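Local coordinates for succinoglycan biosynthesis protein (PDB 3B55) that binds a calcium ion and is probably a hydrolase related to the erythromycin esterases, at residues P36-T39 with N40-A43; A119-L122 with D123-V126; N183-E186 with Y187-N191; P273-P276 with A277-Y280; I408-G412 with P413-K417. The protein carries 1 engineered substitution. All blocks are in the same frame, centred on the assembly; numbering follows the deposited sequence.

Contact 1: P36-T39 with N40-A43; sequences PYNT and NQIA
Asn-40, the first residue of the segment 40-43, is held by the side chain of Asn-38: OD1 of Asn-38 accepts from the backbone N of Asn-40 at 3.1 Å, with the donor lying above the plane of the amide. The amide of Asn-40 stands nearly perpendicular to that of Asn-38 (84° between planes), and its ND2 adds a weak bond to the same OD1. Gln-41 N binds Asn-38 O at 2.8 Å, while the bent side chain of Gln-41 lays its CG against ND2 of Asn-38 (3.7 Å). Ile-42 N is the second donor to Asn-38 O, at 3.2 Å and in the carbonyl plane, so two backbone N-H groups share one oxygen. The side chain of Ile-42 reaches back with CD1 to CD2 of Tyr-37 (3.6 Å), and both residues also pack on Val-393 and Trp-397 of helix 392-398; the hydroxyl of Tyr-37 is bonded to Glu-400. Ala-43 N continues the helical pattern, donating to Thr-39 O at 3.2 Å. Asn-38 takes its place through CG anti to the backbone N (chi1 -176°), which carries OD1 over the start of the helix. This is an asparagine N-cap, opening helix 39-49 at the N-terminal edge of the model.

Contact 2: A119-L122 with D123-V126; sequences ALEL and DRYV
Leu-122 O accepts from Val-126 N at 3.0 Å in helix 116-128, and both methyl groups of Val-126 rest against that oxygen, CG2 at 3.6 Å. With Asp-123 and Glu-121, Leu-122 carries most of this local contact between successive turns. Its O also lies at the edge of the Tyr-125 ring, near its plane. The leucine side chain itself leaves the turn to pack on Leu-137, on Leu-150 of helix 144-158 and on Val-168 of strand 167-172.

Asp-123 N binds Ala-119 O at 2.8 Å, nearly along the C=O axis, and CB of Asp-123 sits 3.4 Å from the same oxygen. A chi1 of -170° carries the carboxylate off the turn towards strand 167-172, where OD2 forms a salt bridge with Arg-167 and OD1 accepts from Val-168 N.

Glu-121 O receives Tyr-125 N at 3.1 Å. Its carboxylate approaches Arg-124 without bonding: OE1 is 4.3 Å from NH1 and well out of the guanidinium plane, so any attraction is probably a general electrostatic one. The arrangement is that of an amphipathic alpha-helix, its i to i+4 bonds continuous, though Arg-124 N to Leu-120 O is weak, packed by one side against the edge strand 167-172 of the mixed sheet.

Contact 3: N183-E186 with Y187-N191; sequences NIIE and YIKAN
Asn-183 meets Tyr-187 one turn on through the backbone: Tyr-187 N donates to Asn-183 O at 3.2 Å, and CB of Tyr-187 lies 3.5 Å from the same oxygen. The tyrosine ring then swings off the turn, a chi1 of -173° setting it beside its own carbonyl carbon; its hydroxyl bonds Leu-245 O and its ring packs on Phe-252 and Ile-255 of helix 250-268.

Ile-184 is paired with Ile-188. Besides the bond from Ile-188 N to Ile-184 O, CG1 of Ile-188 lies 3.1 Å from that oxygen, and the two side chains lie side by side, pointing the same way, with CG2 of Ile-184 3.9 Å from CD1 of Ile-188. Helix 178-192 is amphipathic, with Ile-184, Tyr-187 and Ile-188 buried and Glu-186, Lys-189 and Ala-190 exposed: Ile-184 touches Ala-259 and Ile-262 of helix 250-268, whereas Ile-188 leans on Leu-195 and on Val-199 of helix 197-206.

Ile-185 O accepts from Lys-189 N at 3.1 Å and, weakly, from Ile-188 N. Its CG2 methyl lies 4.0 Å from CE of Lys-189, whose aliphatic chain passes obliquely across it, while the isoleucine also touches Ile-203.

Glu-186, on the exposed side, is bonded through its O to Ala-190 N. Its chain runs alongside that of Lys-189 in the same direction and ends in a long salt bridge, OE2 to NZ 3.9 Å; the bend of the lysine at chi3 (-62°) turns NZ back towards the carboxylate.

Contact 4: P273-P276 with A277-Y280; sequences PDKP and ADFY
The carbonyl oxygen of Lys-275 accepts the backbone N-H of Asp-278 at 3.0 Å, the single hydrogen bond joining the two segments and the one that closes a type I beta turn. The donor stands 48° out of the carbonyl plane, away from the lone-pair directions. CB of Asp-278 lies 3.4 Å from the same oxygen. Beside this bond the side chains of Lys-275 and Asp-278 run alongside each other in the same direction, with OD1 of Asp-278 3.9 Å from both CB and CD of the lysine. The charges do not meet: NZ of Lys-275 goes instead to OD2 of Asp-274, a salt bridge with a weak hydrogen bond at 3.3 Å, while OD1 of Asp-278 has a long, weak ion pair with Lys-282.

At the next residue, the oxygen of Pro-276 faces the edge of the Phe-279 ring, in its plane and 3.3 Å from CD2. Tyr-280 lies farther from that oxygen and meets Tyr-320 edge-to-face.

The turn leads into the helix that follows. The segments are joined mainly by a backbone bond and by an aromatic C-H edge turned to a carbonyl oxygen, probably a weakly favourable electrostatic contact; Lys-275 and Asp-278 pair with other residues, so their charges probably add little directly.

Contact 5: I408-G412 with P413-K417; sequences ITTEG and PDIPK
This is a surface contact within the long loop of a beta hairpin formed by strands 402-405 and 418-421, its chain reversed by a type I beta turn from Gly-412 to Ile-415. Ile-415 N donates to Gly-412 O at 3.0 Å to close that turn, with the donor well above the carbonyl plane. Pro-413 and Asp-414 occupy its two corners.

Inside the loop, Ile-415 is the apolar centre. Its CG2 methyl lies against CB of Ile-408 at 3.7 Å, the two side chains passing at a slant, while CD1 reaches Thr-410. The isoleucine and threonine side chains cross at about a right angle, CD1 against CG2 at 3.3 Å, a tight pair. With CG1 anti to the carbonyl carbon and chi2 near 165°, the extended isoleucine chain carries CD1 to the threonine.

The loop lies near the metal site: the side chain of Ile-408 is about 8 Å from the bound calcium ion and about as far from the side chain of His-85, which binds that ion, and Thr-409 touches His-85. Backbone hydrogen bonds also join Thr-409 and Glu-411 to Lys-351 of strand 346-351.

A water spans the mouth of the loop, accepting from Ile-408 N and donating to Pro-416 O. Farther along, Lys-417, bent at chi3 and chi4, forms a salt bridge with Glu-411, NZ 2.8 Å from OE2, with a weak hydrogen bond to OE1 at 2.9 Å.

All five contacts are local, and none is wholly buried. Contacts 2 and 3 are mid-helix turns with buried apolar flanks, and their helices touch where Leu-120 CD1 packs on Asn-183 ND2. Contacts 1 and 4 both lead into helices, the first through a side-chain cap and the second through a backbone turn, but contact 1 also presses an isoleucine against a neighbouring helix, whereas contact 4 is wholly superficial. Contact 5, likewise at the surface, has no helix and relies on a salt bridge, a water and a small apolar cluster. Its centre is about 20 Å from that of contact 4; the side chains of Tyr-280 and Ile-408 come within about 11 and 8 Å of the calcium ion.

Contact 1: P36-T39 with N40-A43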
loop_
_atom_site.group_PDB
_atom_site.type_symbol
_atom_site.label_atom_id
_atom_site.label_comp_id
_atom_site.label_asym_id
_atom_site.label_seq_id
_atom_site.Cartn_x
_atom_site.Cartn_y
_atom_site.Cartn_z
ATOM N N PRO A 36 22.928 19.199 23.933
ATOM C CA PRO A 36 22.334 19.853 22.734
ATOM C C PRO A 36 23.018 19.343 21.468
ATOM O O PRO A 36 24.112 19.796 21.126
ATOM C CB PRO A 36 22.496 21.363 22.848
ATOM N N TYR A 37 22.385 18.403 20.766
ATOM C CA TYR A 37 22.994 17.850 19.557
ATOM C C TYR A 37 23.040 18.807 18.376
ATOM O O TYR A 37 22.219 19.716 18.251
ATOM C CB TYR A 37 22.315 16.533 19.142
ATOM C CG TYR A 37 20.832 16.613 18.847
ATOM C CD1 TYR A 37 19.908 15.977 19.675
ATOM C CD2 TYR A 37 20.354 17.294 17.725
ATOM C CE1 TYR A 37 18.541 16.014 19.396
ATOM C CE2 TYR A 37 18.990 17.327 17.430
ATOM C CZ TYR A 37 18.090 16.685 18.271
ATOM O OH TYR A 37 16.745 16.712 17.979
ATOM N N ASN A 38 24.020 18.562 17.512
ATOM C CA ASN A 38 24.296 19.356 16.317
ATOM C C ASN A 38 23.897 18.583 15.061
ATOM O O ASN A 38 24.583 17.633 14.670
ATOM C CB ASN A 38 25.794 19.673 16.277
ATOM C CG ASN A 38 26.173 20.572 15.130
ATOM O OD1 ASN A 38 25.331 20.957 14.318
ATOM N ND2 ASN A 38 27.454 20.919 15.052
ATOM N N THR A 39 22.805 19.009 14.425
ATOM C CA THR A 39 22.292 18.353 13.221
ATOM C C THR A 39 23.274 18.288 12.047
ATOM O O THR A 39 23.061 17.516 11.114
ATOM C CB THR A 39 20.993 19.032 12.715
ATOM O OG1 THR A 39 21.254 20.411 12.430
ATOM C CG2 THR A 39 19.887 18.924 13.756
ATOM N N ASN A 40 24.323 19.104 12.065
ATOM C CA ASN A 40 25.295 19.054 10.983
ATOM C C ASN A 40 26.170 17.828 11.203
ATOM O O ASN A 40 26.665 17.232 10.246
ATOM C CB ASN A 40 26.149 20.323 10.955
ATOM C CG ASN A 40 25.353 21.552 10.551
ATOM O OD1 ASN A 40 24.738 21.584 9.485
ATOM N ND2 ASN A 40 25.360 22.572 11.407
ATOM N N GLN A 41 26.346 17.451 12.469
ATOM C CA GLN A 41 27.143 16.278 12.825
ATOM C C GLN A 41 26.324 15.017 12.573
ATOM O O GLN A 41 26.854 13.971 12.191
ATOM C CB GLN A 41 27.561 16.332 14.299
ATOM C CG GLN A 41 28.537 17.451 14.600
ATOM C CD GLN A 41 29.812 17.342 13.775
ATOM O OE1 GLN A 41 30.665 16.494 14.037
ATOM N NE2 GLN A 41 29.936 18.195 12.762
ATOM N N ILE A 42 25.021 15.126 12.792
ATOM C CA ILE A 42 24.124 14.000 12.576
ATOM C C ILE A 42 24.184 13.608 11.100
ATOM O O ILE A 42 24.263 12.427 10.769
ATOM C CB ILE A 42 22.672 14.375 12.949
ATOM C CG1 ILE A 42 22.557 14.549 14.468
ATOM C CG2 ILE A 42 21.710 13.314 12.444
ATOM C CD1 ILE A 42 21.231 15.132 14.927
ATOM N N ALA A 43 24.157 14.614 10.225
ATOM C CA ALA A 43 24.197 14.394 8.782
ATOM C C ALA A 43 25.500 13.731 8.341
ATOM O O ALA A 43 25.567 13.138 7.263
ATOM C CB ALA A 43 24.010 15.710 8.049
#

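Contact 2: A119-L122 with D123-V126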
loop_
_atom_site.group_PDB
_atom_site.type_symbol
_atom_site.label_atom_id
_atom_site.label_comp_id
_atom_site.label_asym_id
_atom_site.label_seq_id
_atom_site.Cartn_x
_atom_site.Cartn_y
_atom_site.Cartn_z
ATOM N N ALA A 119 -7.323 -4.968 -8.541
ATOM C CA ALA A 119 -6.140 -5.826 -8.531
ATOM C C ALA A 119 -6.441 -7.257 -8.997
ATOM O O ALA A 119 -5.537 -7.970 -9.425
ATOM C CB ALA A 119 -5.520 -5.850 -7.139
ATOM N N LEU A 120 -7.701 -7.679 -8.904
ATOM C CA LEU A 120 -8.078 -9.016 -9.352
ATOM C C LEU A 120 -7.713 -9.146 -10.828
ATOM O O LEU A 120 -7.381 -10.232 -11.300
ATOM C CB LEU A 120 -9.585 -9.243 -9.180
ATOM C CG LEU A 120 -10.124 -9.356 -7.752
ATOM C CD1 LEU A 120 -11.635 -9.533 -7.786
ATOM C CD2 LEU A 120 -9.463 -10.536 -7.044
ATOM N N GLU A 121 -7.774 -8.020 -11.537
ATOM C CA GLU A 121 -7.459 -7.958 -12.961
ATOM C C GLU A 121 -5.957 -7.821 -13.201
ATOM O O GLU A 121 -5.446 -8.247 -14.236
ATOM C CB GLU A 121 -8.175 -6.773 -13.610
ATOM C CG GLU A 121 -9.693 -6.878 -13.654
ATOM C CD GLU A 121 -10.193 -7.925 -14.641
ATOM O OE1 GLU A 121 -9.425 -8.325 -15.542
ATOM O OE2 GLU A 121 -11.366 -8.341 -14.515
ATOM N N LEU A 122 -5.250 -7.213 -12.253
ATOM C CA LEU A 122 -3.811 -7.044 -12.390
ATOM C C LEU A 122 -3.169 -8.397 -12.130
ATOM O O LEU A 122 -2.175 -8.754 -12.759
ATOM C CB LEU A 122 -3.288 -6.016 -11.384
ATOM C CG LEU A 122 -3.897 -4.610 -11.474
ATOM C CD1 LEU A 122 -3.314 -3.732 -10.383
ATOM C CD2 LEU A 122 -3.635 -4.012 -12.852
ATOM N N ASP A 123 -3.760 -9.146 -11.202
ATOM C CA ASP A 123 -3.268 -10.469 -10.854
ATOM C C ASP A 123 -3.424 -11.388 -12.067
ATOM O O ASP A 123 -2.539 -12.187 -12.381
ATOM C CB ASP A 123 -4.062 -11.014 -9.667
ATOM C CG ASP A 123 -3.450 -12.273 -9.086
ATOM O OD1 ASP A 123 -2.226 -12.272 -8.834
ATOM O OD2 ASP A 123 -4.192 -13.257 -8.873
ATOM N N ARG A 124 -4.562 -11.263 -12.742
ATOM C CA ARG A 124 -4.840 -12.060 -13.928
ATOM C C ARG A 124 -3.818 -11.723 -15.021
ATOM O O ARG A 124 -3.405 -12.594 -15.790
ATOM C CB ARG A 124 -6.263 -11.780 -14.416
ATOM C CG ARG A 124 -6.632 -12.461 -15.724
ATOM C CD ARG A 124 -8.128 -12.338 -15.998
ATOM N NE ARG A 124 -8.509 -12.900 -17.294
ATOM C CZ ARG A 124 -8.342 -12.278 -18.457
ATOM N NH1 ARG A 124 -7.804 -11.069 -18.487
ATOM N NH2 ARG A 124 -8.715 -12.864 -19.587
ATOM N N TYR A 125 -3.407 -10.460 -15.077
ATOM C CA TYR A 125 -2.426 -10.027 -16.062
ATOM C C TYR A 125 -1.028 -10.598 -15.799
ATOM O O TYR A 125 -0.348 -11.012 -16.734
ATOM C CB TYR A 125 -2.351 -8.501 -16.106
ATOM C CG TYR A 125 -1.192 -7.979 -16.924
ATOM C CD1 TYR A 125 -1.212 -8.029 -18.317
ATOM C CD2 TYR A 125 -0.051 -7.488 -16.301
ATOM C CE1 TYR A 125 -0.111 -7.605 -19.068
ATOM C CE2 TYR A 125 1.048 -7.062 -17.036
ATOM C CZ TYR A 125 1.012 -7.123 -18.417
ATOM O OH TYR A 125 2.112 -6.709 -19.134
ATOM N N VAL A 126 -0.587 -10.619 -14.544
ATOM C CA VAL A 126 0.738 -11.153 -14.254
ATOM C C VAL A 126 0.758 -12.677 -14.235
ATOM O O VAL A 126 1.821 -13.290 -14.233
ATOM C CB VAL A 126 1.300 -10.630 -12.898
ATOM C CG1 VAL A 126 1.471 -9.115 -12.961
ATOM C CG2 VAL A 126 0.399 -11.039 -11.753
#

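Contact 3: N183-E186 with Y187-N191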
loop_
_atom_site.group_PDB
_atom_site.type_symbol
_atom_site.label_atom_id
_atom_site.label_comp_id
_atom_site.label_asym_id
_atom_site.label_seq_id
_atom_site.Cartn_x
_atom_site.Cartn_y
_atom_site.Cartn_z
ATOM N N ASN A 183 -17.223 -13.614 -8.546
ATOM C CA ASN A 183 -16.381 -14.676 -7.988
ATOM C C ASN A 183 -17.197 -15.489 -6.992
ATOM O O ASN A 183 -17.114 -16.717 -6.953
ATOM C CB ASN A 183 -15.151 -14.103 -7.274
ATOM C CG ASN A 183 -14.071 -13.654 -8.238
ATOM O OD1 ASN A 183 -13.955 -14.183 -9.346
ATOM N ND2 ASN A 183 -13.257 -12.691 -7.813
ATOM N N ILE A 184 -17.985 -14.790 -6.181
ATOM C CA ILE A 184 -18.829 -15.440 -5.187
ATOM C C ILE A 184 -19.950 -16.200 -5.890
ATOM O O ILE A 184 -20.237 -17.348 -5.557
ATOM C CB ILE A 184 -19.445 -14.402 -4.220
ATOM C CG1 ILE A 184 -18.327 -13.680 -3.460
ATOM C CG2 ILE A 184 -20.411 -15.089 -3.249
ATOM C CD1 ILE A 184 -18.816 -12.504 -2.634
ATOM N N ILE A 185 -20.584 -15.549 -6.858
ATOM C CA ILE A 185 -21.668 -16.165 -7.621
ATOM C C ILE A 185 -21.190 -17.456 -8.297
ATOM O O ILE A 185 -21.824 -18.511 -8.182
ATOM C CB ILE A 185 -22.196 -15.193 -8.717
ATOM C CG1 ILE A 185 -23.044 -14.086 -8.081
ATOM C CG2 ILE A 185 -23.009 -15.950 -9.758
ATOM C CD1 ILE A 185 -24.321 -14.583 -7.412
ATOM N N GLU A 186 -20.062 -17.364 -8.994
ATOM C CA GLU A 186 -19.497 -18.501 -9.710
ATOM C C GLU A 186 -19.117 -19.691 -8.842
ATOM O O GLU A 186 -19.317 -20.841 -9.237
ATOM C CB GLU A 186 -18.279 -18.051 -10.524
ATOM C CG GLU A 186 -18.641 -17.258 -11.763
ATOM C CD GLU A 186 -19.582 -18.031 -12.669
ATOM O OE1 GLU A 186 -19.225 -19.166 -13.060
ATOM O OE2 GLU A 186 -20.675 -17.508 -12.990
ATOM N N TYR A 187 -18.575 -19.421 -7.660
ATOM C CA TYR A 187 -18.153 -20.486 -6.756
ATOM C C TYR A 187 -19.324 -21.235 -6.113
ATOM O O TYR A 187 -19.218 -22.424 -5.819
ATOM C CB TYR A 187 -17.260 -19.914 -5.656
ATOM C CG TYR A 187 -16.629 -20.958 -4.765
ATOM C CD1 TYR A 187 -15.426 -21.575 -5.117
ATOM C CD2 TYR A 187 -17.236 -21.332 -3.568
ATOM C CE1 TYR A 187 -14.843 -22.538 -4.292
ATOM C CE2 TYR A 187 -16.666 -22.290 -2.737
ATOM C CZ TYR A 187 -15.469 -22.889 -3.104
ATOM O OH TYR A 187 -14.905 -23.829 -2.275
ATOM N N ILE A 188 -20.433 -20.538 -5.886
ATOM C CA ILE A 188 -21.606 -21.151 -5.277
ATOM C C ILE A 188 -22.342 -21.978 -6.319
ATOM O O ILE A 188 -22.862 -23.055 -6.033
ATOM C CB ILE A 188 -22.570 -20.084 -4.723
ATOM C CG1 ILE A 188 -21.836 -19.209 -3.699
ATOM C CG2 ILE A 188 -23.785 -20.759 -4.100
ATOM C CD1 ILE A 188 -22.735 -18.237 -2.956
ATOM N N LYS A 189 -22.379 -21.449 -7.534
ATOM C CA LYS A 189 -23.038 -22.096 -8.657
ATOM C C LYS A 189 -22.340 -23.423 -8.948
ATOM O O LYS A 189 -22.987 -24.441 -9.198
ATOM C CB LYS A 189 -22.961 -21.164 -9.873
ATOM C CG LYS A 189 -23.801 -21.573 -11.067
ATOM C CD LYS A 189 -23.797 -20.488 -12.155
ATOM C CE LYS A 189 -24.396 -19.173 -11.659
ATOM N NZ LYS A 189 -24.545 -18.162 -12.749
ATOM N N ALA A 190 -21.012 -23.402 -8.884
ATOM C CA ALA A 190 -20.195 -24.577 -9.147
ATOM C C ALA A 190 -20.110 -25.579 -7.985
ATOM O O ALA A 190 -20.101 -26.787 -8.212
ATOM C CB ALA A 190 -18.785 -24.139 -9.562
ATOM N N ASN A 191 -20.051 -25.095 -6.747
ATOM C CA ASN A 191 -19.948 -26.007 -5.611
ATOM C C ASN A 191 -21.225 -26.375 -4.869
ATOM O O ASN A 191 -21.279 -27.424 -4.230
ATOM C CB ASN A 191 -18.929 -25.481 -4.593
ATOM C CG ASN A 191 -17.504 -25.646 -5.063
ATOM O OD1 ASN A 191 -17.079 -25.008 -6.028
ATOM N ND2 ASN A 191 -16.753 -26.512 -4.387
#

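Contact 4: P273-P276 with A277-Y280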
loop_
_atom_site.group_PDB
_atom_site.type_symbol
_atom_site.label_atom_id
_atom_site.label_comp_id
_atom_site.label_asym_id
_atom_site.label_seq_id
_atom_site.Cartn_x
_atom_site.Cartn_y
_atom_site.Cartn_z
ATOM N N PRO A 273 -22.731 10.194 11.168
ATOM C CA PRO A 273 -22.161 11.544 11.157
ATOM C C PRO A 273 -21.601 12.031 12.496
ATOM O O PRO A 273 -20.830 12.991 12.528
ATOM C CB PRO A 273 -23.324 12.407 10.672
ATOM C CG PRO A 273 -24.523 11.656 11.170
ATOM C CD PRO A 273 -24.162 10.233 10.821
ATOM N N ASP A 274 -21.977 11.388 13.599
ATOM C CA ASP A 274 -21.475 11.821 14.903
ATOM C C ASP A 274 -20.102 11.235 15.224
ATOM O O ASP A 274 -19.535 11.501 16.283
ATOM C CB ASP A 274 -22.466 11.467 16.020
ATOM C CG ASP A 274 -22.602 9.976 16.229
ATOM O OD1 ASP A 274 -23.209 9.306 15.365
ATOM O OD2 ASP A 274 -22.097 9.473 17.256
ATOM N N LYS A 275 -19.575 10.437 14.302
ATOM C CA LYS A 275 -18.260 9.826 14.458
ATOM C C LYS A 275 -17.544 9.888 13.110
ATOM O O LYS A 275 -17.148 8.865 12.555
ATOM C CB LYS A 275 -18.402 8.372 14.916
ATOM C CG LYS A 275 -19.169 8.221 16.220
ATOM C CD LYS A 275 -19.391 6.764 16.590
ATOM C CE LYS A 275 -20.542 6.609 17.576
ATOM N NZ LYS A 275 -21.807 6.194 16.897
ATOM N N PRO A 276 -17.362 11.104 12.574
ATOM C CA PRO A 276 -16.697 11.344 11.289
ATOM C C PRO A 276 -15.304 10.741 11.127
ATOM O O PRO A 276 -14.902 10.396 10.016
ATOM C CB PRO A 276 -16.670 12.869 11.198
ATOM C CG PRO A 276 -16.575 13.282 12.630
ATOM C CD PRO A 276 -17.613 12.384 13.260
ATOM N N ALA A 277 -14.562 10.611 12.221
ATOM C CA ALA A 277 -13.215 10.058 12.128
ATOM C C ALA A 277 -13.201 8.551 11.850
ATOM O O ALA A 277 -12.215 8.020 11.332
ATOM C CB ALA A 277 -12.433 10.376 13.407
ATOM N N ASP A 278 -14.293 7.868 12.182
ATOM C CA ASP A 278 -14.373 6.422 11.968
ATOM C C ASP A 278 -14.307 5.990 10.504
ATOM O O ASP A 278 -14.022 4.832 10.216
ATOM C CB ASP A 278 -15.645 5.849 12.598
ATOM C CG ASP A 278 -15.520 5.657 14.102
ATOM O OD1 ASP A 278 -16.435 5.041 14.685
ATOM O OD2 ASP A 278 -14.519 6.117 14.701
ATOM N N PHE A 279 -14.585 6.902 9.579
ATOM C CA PHE A 279 -14.520 6.565 8.159
ATOM C C PHE A 279 -13.090 6.139 7.829
ATOM O O PHE A 279 -12.857 5.138 7.141
ATOM C CB PHE A 279 -14.889 7.782 7.303
ATOM C CG PHE A 279 -16.372 8.007 7.156
ATOM C CD1 PHE A 279 -17.102 7.318 6.189
ATOM C CD2 PHE A 279 -17.042 8.907 7.986
ATOM C CE1 PHE A 279 -18.478 7.518 6.048
ATOM C CE2 PHE A 279 -18.418 9.113 7.853
ATOM C CZ PHE A 279 -19.134 8.417 6.880
ATOM N N TYR A 280 -12.140 6.916 8.344
ATOM C CA TYR A 280 -10.718 6.681 8.133
ATOM C C TYR A 280 -10.173 5.557 8.992
ATOM O O TYR A 280 -9.293 4.817 8.558
ATOM C CB TYR A 280 -9.955 7.971 8.411
ATOM C CG TYR A 280 -10.463 9.093 7.557
ATOM C CD1 TYR A 280 -10.056 9.217 6.234
ATOM C CD2 TYR A 280 -11.411 9.991 8.046
ATOM C CE1 TYR A 280 -10.574 10.202 5.411
ATOM C CE2 TYR A 280 -11.943 10.987 7.230
ATOM C CZ TYR A 280 -11.518 11.084 5.909
ATOM O OH TYR A 280 -12.022 12.061 5.082
#

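Contact 5: I408-G412 with P413-K417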
loop_
_atom_site.group_PDB
_atom_site.type_symbol
_atom_site.label_atom_id
_atom_site.label_comp_id
_atom_site.label_asym_id
_atom_site.label_seq_id
_atom_site.Cartn_x
_atom_site.Cartn_y
_atom_site.Cartn_z
ATOM N N ILE A 408 0.967 14.410 0.354
ATOM C CA ILE A 408 -0.440 14.153 0.058
ATOM C C ILE A 408 -0.684 14.389 -1.440
ATOM O O ILE A 408 -0.036 15.231 -2.068
ATOM C CB ILE A 408 -1.358 15.055 0.900
ATOM C CG1 ILE A 408 -1.072 14.824 2.384
ATOM C CG2 ILE A 408 -2.821 14.731 0.613
ATOM C CD1 ILE A 408 -1.133 13.348 2.782
ATOM N N THR A 409 -1.608 13.634 -2.020
ATOM C CA THR A 409 -1.869 13.749 -3.448
ATOM C C THR A 409 -2.551 15.041 -3.894
ATOM O O THR A 409 -2.624 15.330 -5.091
ATOM C CB THR A 409 -2.680 12.536 -3.931
ATOM O OG1 THR A 409 -3.893 12.433 -3.169
ATOM C CG2 THR A 409 -1.873 11.264 -3.747
ATOM N N THR A 410 -3.042 15.823 -2.940
ATOM C CA THR A 410 -3.684 17.090 -3.276
ATOM C C THR A 410 -3.021 18.244 -2.543
ATOM O O THR A 410 -2.678 18.129 -1.368
ATOM C CB THR A 410 -5.184 17.099 -2.916
ATOM O OG1 THR A 410 -5.882 16.147 -3.729
ATOM C CG2 THR A 410 -5.779 18.493 -3.151
ATOM N N GLU A 411 -2.832 19.347 -3.258
ATOM C CA GLU A 411 -2.234 20.561 -2.706
ATOM C C GLU A 411 -3.412 21.503 -2.455
ATOM O O GLU A 411 -4.189 21.783 -3.372
ATOM C CB GLU A 411 -1.268 21.191 -3.720
ATOM C CG GLU A 411 -0.146 20.261 -4.169
ATOM C CD GLU A 411 1.209 20.606 -3.559
ATOM O OE1 GLU A 411 1.800 21.628 -3.972
ATOM O OE2 GLU A 411 1.686 19.853 -2.678
ATOM N N GLY A 412 -3.559 21.976 -1.222
ATOM C CA GLY A 412 -4.665 22.866 -0.912
ATOM C C GLY A 412 -4.468 23.579 0.408
ATOM O O GLY A 412 -3.654 23.139 1.213
ATOM N N PRO A 413 -5.220 24.664 0.671
ATOM C CA PRO A 413 -5.136 25.458 1.899
ATOM C C PRO A 413 -5.271 24.621 3.169
ATOM O O PRO A 413 -4.661 24.925 4.193
ATOM C CB PRO A 413 -6.300 26.446 1.750
ATOM C CG PRO A 413 -6.499 26.534 0.263
ATOM C CD PRO A 413 -6.365 25.103 -0.143
ATOM N N ASP A 414 -6.068 23.564 3.095
ATOM C CA ASP A 414 -6.303 22.720 4.257
ATOM C C ASP A 414 -5.545 21.411 4.243
ATOM O O ASP A 414 -5.843 20.504 5.019
ATOM C CB ASP A 414 -7.799 22.459 4.381
ATOM C CG ASP A 414 -8.595 23.739 4.396
ATOM O OD1 ASP A 414 -8.410 24.536 5.341
ATOM O OD2 ASP A 414 -9.388 23.949 3.457
ATOM N N ILE A 415 -4.571 21.315 3.349
ATOM C CA ILE A 415 -3.757 20.119 3.246
ATOM C C ILE A 415 -2.315 20.494 3.585
ATOM O O ILE A 415 -1.643 21.193 2.829
ATOM C CB ILE A 415 -3.837 19.533 1.832
ATOM C CG1 ILE A 415 -5.289 19.164 1.527
ATOM C CG2 ILE A 415 -2.922 18.319 1.712
ATOM C CD1 ILE A 415 -5.553 18.910 0.071
ATOM N N PRO A 416 -1.832 20.048 4.749
ATOM C CA PRO A 416 -0.466 20.342 5.187
ATOM C C PRO A 416 0.572 19.756 4.244
ATOM O O PRO A 416 0.411 18.625 3.778
ATOM C CB PRO A 416 -0.407 19.705 6.571
ATOM C CG PRO A 416 -1.348 18.539 6.439
ATOM C CD PRO A 416 -2.509 19.153 5.705
ATOM N N LYS A 417 1.626 20.520 3.959
ATOM C CA LYS A 417 2.669 20.027 3.073
ATOM C C LYS A 417 3.720 19.250 3.861
ATOM O O LYS A 417 4.478 18.464 3.285
ATOM C CB LYS A 417 3.334 21.160 2.286
ATOM C CG LYS A 417 4.077 20.627 1.050
ATOM C CD LYS A 417 4.835 21.695 0.276
ATOM C CE LYS A 417 3.906 22.671 -0.421
ATOM N NZ LYS A 417 2.966 21.969 -1.332
HETATM O O HOH W 1 1.203 17.293 1.258
#